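Local coordinates for protein jasmonate-induced oxygenase 2 (Arabidopsis thaliana, PDB 6LSV) that oxidises the plant hormone jasmonate to 12-hydroxyjasmonate, using iron, molecular oxygen and 2-oxoglutarate, in jasmonate-mediated defence signalling, at residues 170-175 and 261-266; 91-96 and 295-300. All coordinates share one frame; numbering follows the deposited sequence.

Contact 1 of 2, residues 170-175 and 261-266; sequences EELVKL and HAFIVN
Two leucines of helix 161-186, Leu172 and Leu175, close on the ring of Phe263 at the start of strand 263-267. They touch different parts of it: Leu172 CD1 meets Phe263 CZ at the far end of the ring at 3.8 Å, while Leu175 CD2 lies 3.8 Å from Phe263 CD2, nearer the ring's root, and also touches CE2. Both methyl groups approach obliquely. No hydrogen bond links the segments; the contact is apolar, and all three residues are buried. The backbones remain well separated, with Leu172 CA 10.1 Å from Phe263 CA, and the side chains bridge the distance. Phe263 does so with CG turned anti to its own carbonyl carbon (chi1 -70°), which extends the ring toward the helix. Leu175, with CG opposite its backbone N (chi1 169°), presents CD2 to the ring. Around these three side chains, Ile235 touches both Leu172 and Phe263, Met90 and Val85 pack on Phe263, and the His83 ring meets the phenylalanine with planes at about 45°. Backbone bonds from Phe263 to Val80 and from Ile264 to Leu236 fix the strand between its neighbours. Such packing of a long helix against the major sheet is a feature of the double-stranded beta-helix (jelly-roll) fold of 2-oxoglutarate dioxygenases.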
ATOM      1  N   GLU A 170      13.892   8.397   1.213  1.00 35.56           N
ATOM      2  CA  GLU A 170      14.915   8.627   0.198  1.00 29.72           C
ATOM      3  C   GLU A 170      15.368   7.319  -0.435  1.00 33.58           C
ATOM      4  O   GLU A 170      15.529   7.233  -1.659  1.00 33.96           O
ATOM      5  CB  GLU A 170      16.110   9.352   0.816  1.00 35.72           C
ATOM      6  CG  GLU A 170      16.230  10.815   0.450  1.00 43.03           C
ATOM      7  CD  GLU A 170      17.593  11.375   0.794  1.00 49.48           C
ATOM      8  OE1 GLU A 170      18.549  11.117   0.033  1.00 56.90           O
ATOM      9  OE2 GLU A 170      17.711  12.057   1.835  1.00 48.29           O
ATOM     10  N   GLU A 171      15.581   6.288   0.384  1.00 28.89           N
ATOM     11  CA  GLU A 171      16.098   5.026  -0.131  1.00 28.30           C
ATOM     12  C   GLU A 171      15.070   4.316  -1.000  1.00 30.55           C
ATOM     13  O   GLU A 171      15.423   3.709  -2.018  1.00 30.94           O
ATOM     14  CB  GLU A 171      16.532   4.132   1.030  1.00 30.27           C
ATOM     15  CG  GLU A 171      17.793   4.601   1.735  1.00 36.36           C
ATOM     16  CD  GLU A 171      18.998   4.628   0.813  1.00 37.86           C
ATOM     17  OE1 GLU A 171      19.497   5.735   0.518  1.00 42.31           O
ATOM     18  OE2 GLU A 171      19.440   3.542   0.380  1.00 33.81           O
ATOM     19  N   LEU A 172      13.792   4.380  -0.619  1.00 32.31           N
ATOM     20  CA  LEU A 172      12.763   3.680  -1.379  1.00 27.17           C
ATOM     21  C   LEU A 172      12.388   4.427  -2.653  1.00 24.42           C
ATOM     22  O   LEU A 172      11.925   3.805  -3.614  1.00 27.28           O
ATOM     23  CB  LEU A 172      11.532   3.444  -0.501  1.00 28.19           C
ATOM     24  CG  LEU A 172      11.520   2.083   0.208  1.00 25.71           C
ATOM     25  CD1 LEU A 172      12.683   1.952   1.181  1.00 30.27           C
ATOM     26  CD2 LEU A 172      10.218   1.847   0.927  1.00 22.31           C
ATOM     27  N   VAL A 173      12.582   5.746  -2.688  1.00 25.62           N
ATOM     28  CA  VAL A 173      12.449   6.475  -3.947  1.00 25.63           C
ATOM     29  C   VAL A 173      13.510   6.009  -4.938  1.00 34.01           C
ATOM     30  O   VAL A 173      13.223   5.790  -6.123  1.00 30.28           O
ATOM     31  CB  VAL A 173      12.523   7.993  -3.697  1.00 26.85           C
ATOM     32  CG1 VAL A 173      12.831   8.741  -4.987  1.00 19.10           C
ATOM     33  CG2 VAL A 173      11.220   8.497  -3.089  1.00 22.56           C
ATOM     34  N   LYS A 174      14.748   5.829  -4.464  1.00 32.00           N
ATOM     35  CA  LYS A 174      15.816   5.321  -5.322  1.00 31.76           C
ATOM     36  C   LYS A 174      15.518   3.901  -5.791  1.00 30.20           C
ATOM     37  O   LYS A 174      15.702   3.570  -6.968  1.00 36.75           O
ATOM     38  CB  LYS A 174      17.152   5.359  -4.575  1.00 37.45           C
ATOM     39  CG  LYS A 174      17.727   6.748  -4.362  1.00 41.32           C
ATOM     40  CD  LYS A 174      19.037   6.686  -3.590  1.00 40.26           C
ATOM     41  CE  LYS A 174      19.455   8.063  -3.098  1.00 46.85           C
ATOM     42  NZ  LYS A 174      20.011   8.025  -1.714  1.00 51.82           N
ATOM     43  N   LEU A 175      15.075   3.042  -4.872  1.00 28.19           N
ATOM     44  CA  LEU A 175      14.762   1.664  -5.229  1.00 26.89           C
ATOM     45  C   LEU A 175      13.628   1.602  -6.246  1.00 33.65           C
ATOM     46  O   LEU A 175      13.654   0.777  -7.166  1.00 33.39           O
ATOM     47  CB  LEU A 175      14.407   0.874  -3.968  1.00 29.70           C
ATOM     48  CG  LEU A 175      13.791  -0.519  -4.126  1.00 33.72           C
ATOM     49  CD1 LEU A 175      14.712  -1.445  -4.920  1.00 25.17           C
ATOM     50  CD2 LEU A 175      13.460  -1.111  -2.762  1.00 25.92           C
ATOM     51  N   HIS A 261      14.214  -8.909   5.769  1.00 22.58           N
ATOM     52  CA  HIS A 261      14.820  -7.735   5.134  1.00 21.09           C
ATOM     53  C   HIS A 261      14.618  -7.714   3.628  1.00 25.48           C
ATOM     54  O   HIS A 261      15.392  -7.090   2.896  1.00 26.96           O
ATOM     55  CB  HIS A 261      16.302  -7.626   5.481  1.00 20.68           C
ATOM     56  CG  HIS A 261      16.556  -7.548   6.951  1.00 28.83           C
ATOM     57  ND1 HIS A 261      17.092  -8.593   7.671  1.00 27.89           N
ATOM     58  CD2 HIS A 261      16.308  -6.562   7.843  1.00 27.55           C
ATOM     59  CE1 HIS A 261      17.185  -8.245   8.941  1.00 33.91           C
ATOM     60  NE2 HIS A 261      16.715  -7.016   9.073  1.00 34.21           N
ATOM     61  N   ALA A 262      13.580  -8.392   3.162  1.00 21.44           N
ATOM     62  CA  ALA A 262      13.082  -8.239   1.809  1.00 26.91           C
ATOM     63  C   ALA A 262      11.901  -7.273   1.806  1.00 28.51           C
ATOM     64  O   ALA A 262      11.257  -7.033   2.832  1.00 19.99           O
ATOM     65  CB  ALA A 262      12.660  -9.592   1.229  1.00 26.64           C
ATOM     66  N   PHE A 263      11.637  -6.702   0.637  1.00 30.47           N
ATOM     67  CA  PHE A 263      10.420  -5.947   0.389  1.00 22.94           C
ATOM     68  C   PHE A 263       9.488  -6.772  -0.484  1.00 25.76           C
ATOM     69  O   PHE A 263       9.905  -7.712  -1.167  1.00 30.06           O
ATOM     70  CB  PHE A 263      10.708  -4.614  -0.307  1.00 21.06           C
ATOM     71  CG  PHE A 263      11.410  -3.612   0.555  1.00 26.31           C
ATOM     72  CD1 PHE A 263      10.747  -2.995   1.605  1.00 21.03           C
ATOM     73  CD2 PHE A 263      12.724  -3.259   0.294  1.00 25.82           C
ATOM     74  CE1 PHE A 263      11.386  -2.060   2.388  1.00 22.81           C
ATOM     75  CE2 PHE A 263      13.372  -2.324   1.076  1.00 23.06           C
ATOM     76  CZ  PHE A 263      12.700  -1.719   2.123  1.00 27.16           C
ATOM     77  N   ILE A 264       8.212  -6.412  -0.458  1.00 28.20           N
ATOM     78  CA  ILE A 264       7.242  -6.906  -1.423  1.00 23.40           C
ATOM     79  C   ILE A 264       6.873  -5.741  -2.325  1.00 24.18           C
ATOM     80  O   ILE A 264       6.506  -4.662  -1.838  1.00 26.22           O
ATOM     81  CB  ILE A 264       6.005  -7.512  -0.741  1.00 23.60           C
ATOM     82  CG1 ILE A 264       6.370  -8.850  -0.091  1.00 25.68           C
ATOM     83  CG2 ILE A 264       4.885  -7.707  -1.752  1.00 21.57           C
ATOM     84  CD1 ILE A 264       5.395  -9.313   0.966  1.00 25.73           C
ATOM     85  N   VAL A 265       7.016  -5.940  -3.629  1.00 22.39           N
ATOM     86  CA  VAL A 265       6.705  -4.924  -4.623  1.00 21.99           C
ATOM     87  C   VAL A 265       5.313  -5.219  -5.158  1.00 22.18           C
ATOM     88  O   VAL A 265       5.074  -6.291  -5.727  1.00 26.52           O
ATOM     89  CB  VAL A 265       7.751  -4.903  -5.750  1.00 22.71           C
ATOM     90  CG1 VAL A 265       7.489  -3.759  -6.713  1.00 18.03           C
ATOM     91  CG2 VAL A 265       9.151  -4.799  -5.168  1.00 21.03           C
ATOM     92  N   ASN A 266       4.389  -4.287  -4.958  1.00 24.77           N
ATOM     93  CA  ASN A 266       3.016  -4.437  -5.416  1.00 24.55           C
ATOM     94  C   ASN A 266       2.806  -3.598  -6.667  1.00 27.27           C
ATOM     95  O   ASN A 266       3.110  -2.401  -6.673  1.00 27.82           O
ATOM     96  CB  ASN A 266       2.018  -4.007  -4.339  1.00 28.20           C
ATOM     97  CG  ASN A 266       1.872  -5.030  -3.230  1.00 35.29           C
ATOM     98  OD1 ASN A 266       2.294  -6.178  -3.366  1.00 39.58           O
ATOM     99  ND2 ASN A 266       1.260  -4.620  -2.124  1.00 35.50           N
TER

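Contact 2 of 2, residues 91-96 and 295-300; sequences DAAREN and VSLAFF. With AKG (2-oxoglutaric acid), chain C; JAA ({(1R,2R)-3-oxo-2-[(2Z)-pent-2-en-1-yl]cyclopentyl}acetic acid), chain D.
Leu297 reaches helix 87-102 with CG anti to its carbonyl carbon (chi1 -78°), which brings its two methyls to adjacent residues of the helix: CD2 sits 3.6 Å from Ala93 CB, and CD1 faces Arg94 CA. The side chain of Arg94 leaves with CG opposite the backbone N (chi1 176°), and its CG passes 4.0 Å from Val295 CG1. A bend at chi3 then turns the guanidinium back along the helix, where Arg94 NH1 forms a salt bridge of 2.9 Å with Asp91 OD1, nearly in the guanidinium plane and on the oxygen's anti lone pair. This bond and a weak one from NH2 to Pro238 O help to fix the group's rotation. Alternation along the strand sends Ser296 away from the helix, to the 2-oxoglutarate carboxylate: Ser296 OG lies 2.9 Å from AKG O4 and a little farther from O3, weak contacts between which the hydroxyl proton is not assigned. Asn210 and Arg294 also hold the cosubstrate. Farther along, Phe300 CZ packs 3.9 Å from JAA C09. Strand 294-302 runs between strands 233-237 and 204-212, with helices 87-102 and 161-186 against one face, the latter at Phe299, and the ligands on the other.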
ATOM      1  N   ASP A  91      14.626  -2.099   9.798  1.00 33.70           N
ATOM      2  CA  ASP A  91      14.123  -2.421  11.128  1.00 35.16           C
ATOM      3  C   ASP A  91      13.935  -1.167  11.976  1.00 29.44           C
ATOM      4  O   ASP A  91      12.982  -1.086  12.761  1.00 27.40           O
ATOM      5  CB  ASP A  91      15.068  -3.405  11.815  1.00 28.13           C
ATOM      6  CG  ASP A  91      15.242  -4.688  11.022  1.00 33.69           C
ATOM      7  OD1 ASP A  91      14.220  -5.325  10.685  1.00 40.11           O
ATOM      8  OD2 ASP A  91      16.396  -5.063  10.736  1.00 41.30           O
ATOM      9  N   ALA A  92      14.826  -0.182  11.834  1.00 25.95           N
ATOM     10  CA  ALA A  92      14.653   1.070  12.562  1.00 30.27           C
ATOM     11  C   ALA A  92      13.352   1.753  12.163  1.00 34.39           C
ATOM     12  O   ALA A  92      12.653   2.319  13.012  1.00 31.33           O
ATOM     13  CB  ALA A  92      15.845   1.995  12.319  1.00 27.81           C
ATOM     14  N   ALA A  93      13.009   1.701  10.874  1.00 32.75           N
ATOM     15  CA  ALA A  93      11.736   2.248  10.418  1.00 34.92           C
ATOM     16  C   ALA A  93      10.562   1.559  11.102  1.00 29.23           C
ATOM     17  O   ALA A  93       9.611   2.217  11.537  1.00 27.00           O
ATOM     18  CB  ALA A  93      11.626   2.114   8.898  1.00 30.66           C
ATOM     19  N   ARG A  94      10.617   0.233  11.215  1.00 27.62           N
ATOM     20  CA  ARG A  94       9.523  -0.489  11.849  1.00 29.42           C
ATOM     21  C   ARG A  94       9.443  -0.173  13.338  1.00 31.93           C
ATOM     22  O   ARG A  94       8.364   0.130  13.860  1.00 28.41           O
ATOM     23  CB  ARG A  94       9.689  -1.990  11.625  1.00 19.02           C
ATOM     24  CG  ARG A  94       8.654  -2.831  12.336  1.00 24.36           C
ATOM     25  CD  ARG A  94       9.028  -4.301  12.303  1.00 29.19           C
ATOM     26  NE  ARG A  94       9.084  -4.824  10.941  1.00 41.51           N
ATOM     27  CZ  ARG A  94      10.204  -5.007  10.251  1.00 37.12           C
ATOM     28  NH1 ARG A  94      11.379  -4.707  10.794  1.00 33.96           N
ATOM     29  NH2 ARG A  94      10.148  -5.489   9.015  1.00 32.86           N
ATOM     30  N   GLU A  95      10.581  -0.227  14.038  1.00 32.27           N
ATOM     31  CA  GLU A  95      10.556  -0.071  15.491  1.00 34.20           C
ATOM     32  C   GLU A  95      10.300   1.372  15.908  1.00 30.65           C
ATOM     33  O   GLU A  95       9.713   1.609  16.969  1.00 28.77           O
ATOM     34  CB  GLU A  95      11.857  -0.588  16.101  1.00 33.84           C
ATOM     35  CG  GLU A  95      12.069  -2.083  15.903  1.00 33.03           C
ATOM     36  CD  GLU A  95      10.834  -2.904  16.248  1.00 35.69           C
ATOM     37  OE1 GLU A  95      10.291  -2.735  17.360  1.00 37.24           O
ATOM     38  OE2 GLU A  95      10.401  -3.714  15.399  1.00 37.36           O
ATOM     39  N   ASN A  96      10.725   2.342  15.098  1.00 31.96           N
ATOM     40  CA  ASN A  96      10.335   3.727  15.346  1.00 26.32           C
ATOM     41  C   ASN A  96       8.823   3.886  15.268  1.00 32.17           C
ATOM     42  O   ASN A  96       8.205   4.493  16.150  1.00 37.37           O
ATOM     43  CB  ASN A  96      11.020   4.656  14.345  1.00 26.48           C
ATOM     44  CG  ASN A  96      12.339   5.190  14.857  1.00 34.33           C
ATOM     45  OD1 ASN A  96      12.437   6.349  15.254  1.00 34.31           O
ATOM     46  ND2 ASN A  96      13.364   4.346  14.851  1.00 30.87           N
ATOM     47  N   VAL A 295       2.890  -4.406  12.560  1.00 22.90           N
ATOM     48  CA  VAL A 295       3.239  -3.084  12.055  1.00 24.57           C
ATOM     49  C   VAL A 295       3.805  -3.266  10.655  1.00 26.09           C
ATOM     50  O   VAL A 295       4.796  -3.985  10.474  1.00 32.25           O
ATOM     51  CB  VAL A 295       4.255  -2.356  12.953  1.00 27.25           C
ATOM     52  CG1 VAL A 295       4.946  -1.249  12.174  1.00 19.37           C
ATOM     53  CG2 VAL A 295       3.569  -1.796  14.191  1.00 24.98           C
ATOM     54  N   SER A 296       3.184  -2.627   9.668  1.00 18.91           N
ATOM     55  CA  SER A 296       3.633  -2.721   8.289  1.00 20.95           C
ATOM     56  C   SER A 296       3.739  -1.331   7.682  1.00 22.84           C
ATOM     57  O   SER A 296       2.982  -0.421   8.031  1.00 22.19           O
ATOM     58  CB  SER A 296       2.697  -3.595   7.452  1.00 25.52           C
ATOM     59  OG  SER A 296       2.365  -4.782   8.151  1.00 28.47           O
ATOM     60  N   LEU A 297       4.689  -1.182   6.764  1.00 24.00           N
ATOM     61  CA  LEU A 297       5.008   0.098   6.146  1.00 22.69           C
ATOM     62  C   LEU A 297       4.728   0.006   4.653  1.00 26.14           C
ATOM     63  O   LEU A 297       5.314  -0.831   3.958  1.00 22.71           O
ATOM     64  CB  LEU A 297       6.467   0.483   6.402  1.00 23.44           C
ATOM     65  CG  LEU A 297       6.850   1.058   7.772  1.00 24.44           C
ATOM     66  CD1 LEU A 297       6.745   0.025   8.887  1.00 21.48           C
ATOM     67  CD2 LEU A 297       8.254   1.635   7.720  1.00 25.32           C
ATOM     68  N   ALA A 298       3.837   0.864   4.166  1.00 28.10           N
ATOM     69  CA  ALA A 298       3.431   0.882   2.766  1.00 21.40           C
ATOM     70  C   ALA A 298       3.947   2.164   2.128  1.00 21.62           C
ATOM     71  O   ALA A 298       3.446   3.256   2.416  1.00 22.43           O
ATOM     72  CB  ALA A 298       1.914   0.774   2.634  1.00 23.19           C
ATOM     73  N   PHE A 299       4.945   2.028   1.263  1.00 23.29           N
ATOM     74  CA  PHE A 299       5.481   3.139   0.491  1.00 22.52           C
ATOM     75  C   PHE A 299       4.824   3.139  -0.883  1.00 25.54           C
ATOM     76  O   PHE A 299       4.831   2.118  -1.580  1.00 21.52           O
ATOM     77  CB  PHE A 299       7.001   3.017   0.375  1.00 24.24           C
ATOM     78  CG  PHE A 299       7.638   4.037  -0.526  1.00 24.58           C
ATOM     79  CD1 PHE A 299       7.864   3.756  -1.864  1.00 22.80           C
ATOM     80  CD2 PHE A 299       8.037   5.268  -0.027  1.00 24.46           C
ATOM     81  CE1 PHE A 299       8.456   4.689  -2.694  1.00 24.71           C
ATOM     82  CE2 PHE A 299       8.629   6.205  -0.851  1.00 26.45           C
ATOM     83  CZ  PHE A 299       8.837   5.914  -2.187  1.00 27.02           C
ATOM     84  N   PHE A 300       4.246   4.275  -1.264  1.00 25.28           N
ATOM     85  CA  PHE A 300       3.526   4.410  -2.525  1.00 24.78           C
ATOM     86  C   PHE A 300       4.351   5.255  -3.487  1.00 25.95           C
ATOM     87  O   PHE A 300       4.707   6.395  -3.172  1.00 28.05           O
ATOM     88  CB  PHE A 300       2.149   5.038  -2.308  1.00 22.53           C
ATOM     89  CG  PHE A 300       1.292   4.306  -1.312  1.00 20.41           C
ATOM     90  CD1 PHE A 300       0.896   2.995  -1.535  1.00 22.25           C
ATOM     91  CD2 PHE A 300       0.878   4.937  -0.152  1.00 20.43           C
ATOM     92  CE1 PHE A 300       0.100   2.327  -0.613  1.00 23.44           C
ATOM     93  CE2 PHE A 300       0.084   4.279   0.765  1.00 22.09           C
ATOM     94  CZ  PHE A 300      -0.305   2.971   0.534  1.00 21.83           C
TER
HETATM   95  C1  AKG C 401      -1.262  -1.638   2.694  1.00 34.61           C
HETATM   96  O1  AKG C 401      -0.832  -1.454   1.528  1.00 27.05           O
HETATM   97  O2  AKG C 401      -1.664  -0.648   3.366  1.00 45.55           O
HETATM   98  C2  AKG C 401      -1.313  -3.060   3.263  1.00 40.34           C
HETATM   99  O5  AKG C 401      -1.996  -3.865   2.722  1.00 41.48           O
HETATM  100  C3  AKG C 401      -0.512  -3.473   4.506  1.00 29.82           C
HETATM  101  C4  AKG C 401      -0.016  -4.912   4.329  1.00 37.32           C
HETATM  102  C5  AKG C 401       0.394  -5.521   5.671  1.00 30.38           C
HETATM  103  O3  AKG C 401       1.285  -6.409   5.732  1.00 16.58           O
HETATM  104  O4  AKG C 401      -0.171  -5.131   6.723  1.00 36.40           O
HETATM  105  O01 JAA D 402      -4.506   5.914   3.353  1.00 23.38           O
HETATM  106  O02 JAA D 402      -2.912   8.225  -2.357  1.00 22.94           O
HETATM  107  O03 JAA D 402      -4.913   9.068  -2.241  1.00 28.24           O
HETATM  108  C04 JAA D 402      -4.150   7.050   0.191  1.00 26.64           C
HETATM  109  C05 JAA D 402      -4.733   5.862   1.137  1.00 25.45           C
HETATM  110  C06 JAA D 402      -4.736   8.341   0.819  1.00 23.20           C
HETATM  111  C07 JAA D 402      -5.172   7.992   2.083  1.00 22.68           C
HETATM  112  C08 JAA D 402      -4.748   6.424   2.311  1.00 24.18           C
HETATM  113  C09 JAA D 402      -3.782   4.587   1.131  1.00 26.23           C
HETATM  114  C10 JAA D 402      -4.577   6.921  -1.165  1.00 20.51           C
HETATM  115  C11 JAA D 402      -4.161   3.651  -0.018  1.00 27.21           C
HETATM  116  C12 JAA D 402      -4.107   8.139  -1.966  1.00 23.78           C
HETATM  117  C13 JAA D 402      -4.331   2.356   0.167  1.00 24.01           C
HETATM  118  C14 JAA D 402      -4.164   1.723   1.547  1.00 28.82           C
HETATM  119  C15 JAA D 402      -5.405   0.896   1.883  1.00 26.05           C

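Overall arrangement
The centres of contacts 1 and 2 lie 11 Å apart, and both reach the same large mixed sheet, in which strand 233-237 separates strand 263-267 from strand 294-302. Along the chain the order is 91-96, 170-175, 261-266, 295-300, so contact 1 is nested within the loop closed by contact 2. They meet directly: Leu172 CD2 packs 3.5 Å from Phe299 CB, Val173 also touches Phe299, and His261 NE2 probably hydrogen-bonds to Asp91 OD2 at 2.6 Å. Glu171 also touches Leu89, so helices 161-186 and 87-102 lie side by side on the sheet, whose strand 294-302 carries residues for 2-oxoglutarate and jasmonate on its other face.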